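Local coordinates for programmed cell death 6-interacting protein (Homo sapiens, PDB 5WA1) that acts as an ESCRT-associated adaptor in multivesicular body sorting, membrane repair and cytokinesis, binding CHMP4 proteins through its Bro1 domain, at residues L161-L167 with L222-D227. Numbering follows the deposited sequence.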
ATOM      1  N   LEU A 161      -0.424   0.251  16.047  1.00 52.01           N
ATOM      2  CA  LEU A 161      -0.704  -1.155  15.823  1.00 52.79           C
ATOM      3  C   LEU A 161      -0.826  -1.938  17.122  1.00 64.10           C
ATOM      4  O   LEU A 161      -1.059  -3.150  17.074  1.00 59.71           O
ATOM      5  CB  LEU A 161       0.372  -1.753  14.924  1.00 49.78           C
ATOM      6  CG  LEU A 161       0.504  -1.009  13.592  1.00 56.36           C
ATOM      7  CD1 LEU A 161       1.412  -1.788  12.683  1.00 56.79           C
ATOM      8  CD2 LEU A 161      -0.861  -0.779  12.939  1.00 52.97           C
ATOM      9  N   ASP A 162      -0.670  -1.274  18.267  1.00 61.84           N
ATOM     10  CA  ASP A 162      -0.981  -1.851  19.569  1.00 71.77           C
ATOM     11  C   ASP A 162      -2.461  -1.702  19.907  1.00 79.66           C
ATOM     12  O   ASP A 162      -2.878  -1.982  21.035  1.00 86.36           O
ATOM     13  CB  ASP A 162      -0.102  -1.194  20.642  1.00 79.63           C
ATOM     14  CG  ASP A 162      -0.188  -1.889  21.992  1.00104.44           C
ATOM     15  OD1 ASP A 162       0.267  -3.047  22.104  1.00104.02           O
ATOM     16  OD2 ASP A 162      -0.702  -1.265  22.949  1.00116.81           O
ATOM     17  N   ASN A 163      -3.262  -1.274  18.941  1.00 67.88           N
ATOM     18  CA  ASN A 163      -4.685  -1.058  19.124  1.00 66.88           C
ATOM     19  C   ASN A 163      -5.430  -1.705  17.967  1.00 66.01           C
ATOM     20  O   ASN A 163      -5.013  -1.592  16.811  1.00 64.16           O
ATOM     21  CB  ASN A 163      -4.999   0.440  19.201  1.00 71.38           C
ATOM     22  CG  ASN A 163      -6.474   0.720  19.175  1.00 81.47           C
ATOM     23  OD1 ASN A 163      -7.087   0.718  18.113  1.00 79.03           O
ATOM     24  ND2 ASN A 163      -7.060   0.956  20.346  1.00 87.17           N
ATOM     25  N   ASP A 164      -6.543  -2.374  18.283  1.00 68.38           N
ATOM     26  CA  ASP A 164      -7.227  -3.176  17.273  1.00 75.57           C
ATOM     27  C   ASP A 164      -7.828  -2.302  16.181  1.00 67.16           C
ATOM     28  O   ASP A 164      -7.809  -2.671  15.002  1.00 64.25           O
ATOM     29  CB  ASP A 164      -8.311  -4.037  17.918  1.00 78.84           C
ATOM     30  CG  ASP A 164      -8.916  -5.032  16.944  1.00 76.93           C
ATOM     31  OD1 ASP A 164      -8.233  -6.030  16.614  1.00 72.47           O
ATOM     32  OD2 ASP A 164     -10.069  -4.818  16.511  1.00 73.78           O
ATOM     33  N   GLU A 165      -8.360  -1.139  16.554  1.00 63.33           N
ATOM     34  CA  GLU A 165      -8.923  -0.232  15.559  1.00 64.43           C
ATOM     35  C   GLU A 165      -7.833   0.339  14.658  1.00 59.25           C
ATOM     36  O   GLU A 165      -8.031   0.467  13.445  1.00 62.33           O
ATOM     37  CB  GLU A 165      -9.701   0.883  16.264  1.00 78.35           C
ATOM     38  CG  GLU A 165     -10.659   1.643  15.366  1.00 95.96           C
ATOM     39  CD  GLU A 165     -11.561   0.723  14.565  1.00107.72           C
ATOM     40  OE1 GLU A 165     -11.361   0.626  13.334  1.00111.38           O
ATOM     41  OE2 GLU A 165     -12.460   0.092  15.162  1.00111.47           O
ATOM     42  N   GLY A 166      -6.673   0.676  15.231  1.00 64.49           N
ATOM     43  CA  GLY A 166      -5.543   1.092  14.412  1.00 58.82           C
ATOM     44  C   GLY A 166      -5.098   0.011  13.445  1.00 57.79           C
ATOM     45  O   GLY A 166      -4.789   0.289  12.283  1.00 53.10           O
ATOM     46  N   LEU A 167      -5.057  -1.239  13.911  1.00 53.67           N
ATOM     47  CA  LEU A 167      -4.717  -2.346  13.020  1.00 53.17           C
ATOM     48  C   LEU A 167      -5.723  -2.466  11.881  1.00 47.98           C
ATOM     49  O   LEU A 167      -5.343  -2.669  10.719  1.00 48.64           O
ATOM     50  CB  LEU A 167      -4.646  -3.654  13.818  1.00 49.78           C
ATOM     51  CG  LEU A 167      -3.403  -3.878  14.685  1.00 52.36           C
ATOM     52  CD1 LEU A 167      -3.675  -4.973  15.721  1.00 58.28           C
ATOM     53  CD2 LEU A 167      -2.192  -4.235  13.826  1.00 47.83           C
ATOM     54  N   LEU A 222       0.245  -9.166  12.642  1.00 42.47           N
ATOM     55  CA  LEU A 222       0.266  -8.466  13.925  1.00 48.21           C
ATOM     56  C   LEU A 222      -1.060  -8.619  14.658  1.00 56.29           C
ATOM     57  O   LEU A 222      -1.092  -8.766  15.890  1.00 56.95           O
ATOM     58  CB  LEU A 222       0.599  -6.988  13.709  1.00 48.12           C
ATOM     59  CG  LEU A 222       2.018  -6.725  13.189  1.00 53.18           C
ATOM     60  CD1 LEU A 222       2.191  -5.256  12.856  1.00 46.69           C
ATOM     61  CD2 LEU A 222       3.050  -7.160  14.220  1.00 50.51           C
ATOM     62  N   LYS A 223      -2.167  -8.601  13.915  1.00 53.22           N
ATOM     63  CA  LYS A 223      -3.479  -8.829  14.513  1.00 53.36           C
ATOM     64  C   LYS A 223      -3.570 -10.228  15.114  1.00 47.78           C
ATOM     65  O   LYS A 223      -4.055 -10.409  16.238  1.00 51.44           O
ATOM     66  CB  LYS A 223      -4.560  -8.623  13.453  1.00 50.74           C
ATOM     67  CG  LYS A 223      -5.916  -9.218  13.776  1.00 61.56           C
ATOM     68  CD  LYS A 223      -6.643  -8.381  14.784  1.00 67.04           C
ATOM     69  CE  LYS A 223      -8.095  -8.805  14.909  1.00 72.87           C
ATOM     70  NZ  LYS A 223      -8.602  -8.411  16.241  1.00 74.21           N
ATOM     71  N   ALA A 224      -3.113 -11.236  14.370  1.00 50.69           N
ATOM     72  CA  ALA A 224      -3.164 -12.603  14.879  1.00 51.61           C
ATOM     73  C   ALA A 224      -2.306 -12.757  16.128  1.00 49.60           C
ATOM     74  O   ALA A 224      -2.712 -13.421  17.095  1.00 56.03           O
ATOM     75  CB  ALA A 224      -2.719 -13.579  13.791  1.00 47.26           C
ATOM     76  N   THR A 225      -1.121 -12.146  16.131  1.00 50.57           N
ATOM     77  CA  THR A 225      -0.247 -12.225  17.297  1.00 53.11           C
ATOM     78  C   THR A 225      -0.884 -11.552  18.498  1.00 57.65           C
ATOM     79  O   THR A 225      -0.831 -12.073  19.618  1.00 54.82           O
ATOM     80  CB  THR A 225       1.106 -11.581  16.992  1.00 55.69           C
ATOM     81  OG1 THR A 225       1.731 -12.279  15.914  1.00 56.35           O
ATOM     82  CG2 THR A 225       2.012 -11.655  18.210  1.00 57.73           C
ATOM     83  N   ARG A 226      -1.507 -10.393  18.278  1.00 53.25           N
ATOM     84  CA  ARG A 226      -2.093  -9.633  19.371  1.00 57.87           C
ATOM     85  C   ARG A 226      -3.272 -10.375  19.991  1.00 60.74           C
ATOM     86  O   ARG A 226      -3.424 -10.400  21.218  1.00 66.21           O
ATOM     87  CB  ARG A 226      -2.516  -8.255  18.854  1.00 59.78           C
ATOM     88  CG  ARG A 226      -3.052  -7.328  19.919  1.00 65.62           C
ATOM     89  CD  ARG A 226      -3.163  -5.907  19.396  1.00 72.10           C
ATOM     90  NE  ARG A 226      -3.492  -4.980  20.472  1.00 73.92           N
ATOM     91  CZ  ARG A 226      -4.727  -4.723  20.888  1.00 77.32           C
ATOM     92  NH1 ARG A 226      -5.764  -5.326  20.321  1.00 79.06           N
ATOM     93  NH2 ARG A 226      -4.925  -3.870  21.881  1.00 79.34           N
ATOM     94  N   ASP A 227      -4.108 -10.996  19.157  1.00 59.15           N
ATOM     95  CA  ASP A 227      -5.250 -11.784  19.597  1.00 63.70           C
ATOM     96  C   ASP A 227      -4.863 -13.170  20.103  1.00 64.53           C
ATOM     97  O   ASP A 227      -5.755 -13.947  20.466  1.00 68.32           O
ATOM     98  CB  ASP A 227      -6.258 -11.923  18.454  1.00 63.17           C
ATOM     99  CG  ASP A 227      -6.982 -10.621  18.148  1.00 75.83           C
ATOM    100  OD1 ASP A 227      -6.585  -9.565  18.688  1.00 73.46           O
ATOM    101  OD2 ASP A 227      -7.961 -10.659  17.374  1.00 80.58           O
TER
HETATM  102  O   HOH W   1      -6.321  -7.118  17.932  1.00 30.00           O
HETATM  103  O   HOH W   2      -7.264  -1.893  21.647  1.00 67.87           O
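Arg-226 has the largest area covered by the opposite segment, 95 Å² of 380 Å² in all, and reaches from the end of helix 202-226 toward the start of helix 164-191. Its chi1 to chi3 are all t, so the extended chain passes Leu-167, with Arg-226 CD 3.8 Å from Leu-167 CD1, and lays one guanidinium face over Asn-163 CA and Asp-164 N; Arg-226 NH2 ends 2.9 Å from Asp-162 O. Asn-163 is the N-cap: its OD1 accepts from Gly-166 N at 2.9 Å and, weakly, from Glu-165 N at 2.7 Å. Lys-223, with chi2 p and the other chi angles t, brings NZ to 2.4 Å from Asp-164 OD1, a very short salt bridge, and to 2.6 Å from Asp-227 OD2. A water donates to Asp-164 OD1 and Asp-227 OD1 (2.6 Å each) and accepts from Arg-226 NH1 (3.0 Å), mediating between two carboxylates whose OD1 atoms are 4.4 Å apart. Beside these polar groups, leucines in mt rotamers pack, Leu-161 CD1 to Leu-222 CD1 at 3.6 Å. On the bound CHMP4C peptide, an aromatic side chain forms a cation-pi contact with Lys-223, placing the contact at the ESCRT-III binding surface; Ala-224 and Thr-225 pack against helix 231-252, and Leu-161 touches Phe-25 in a loop.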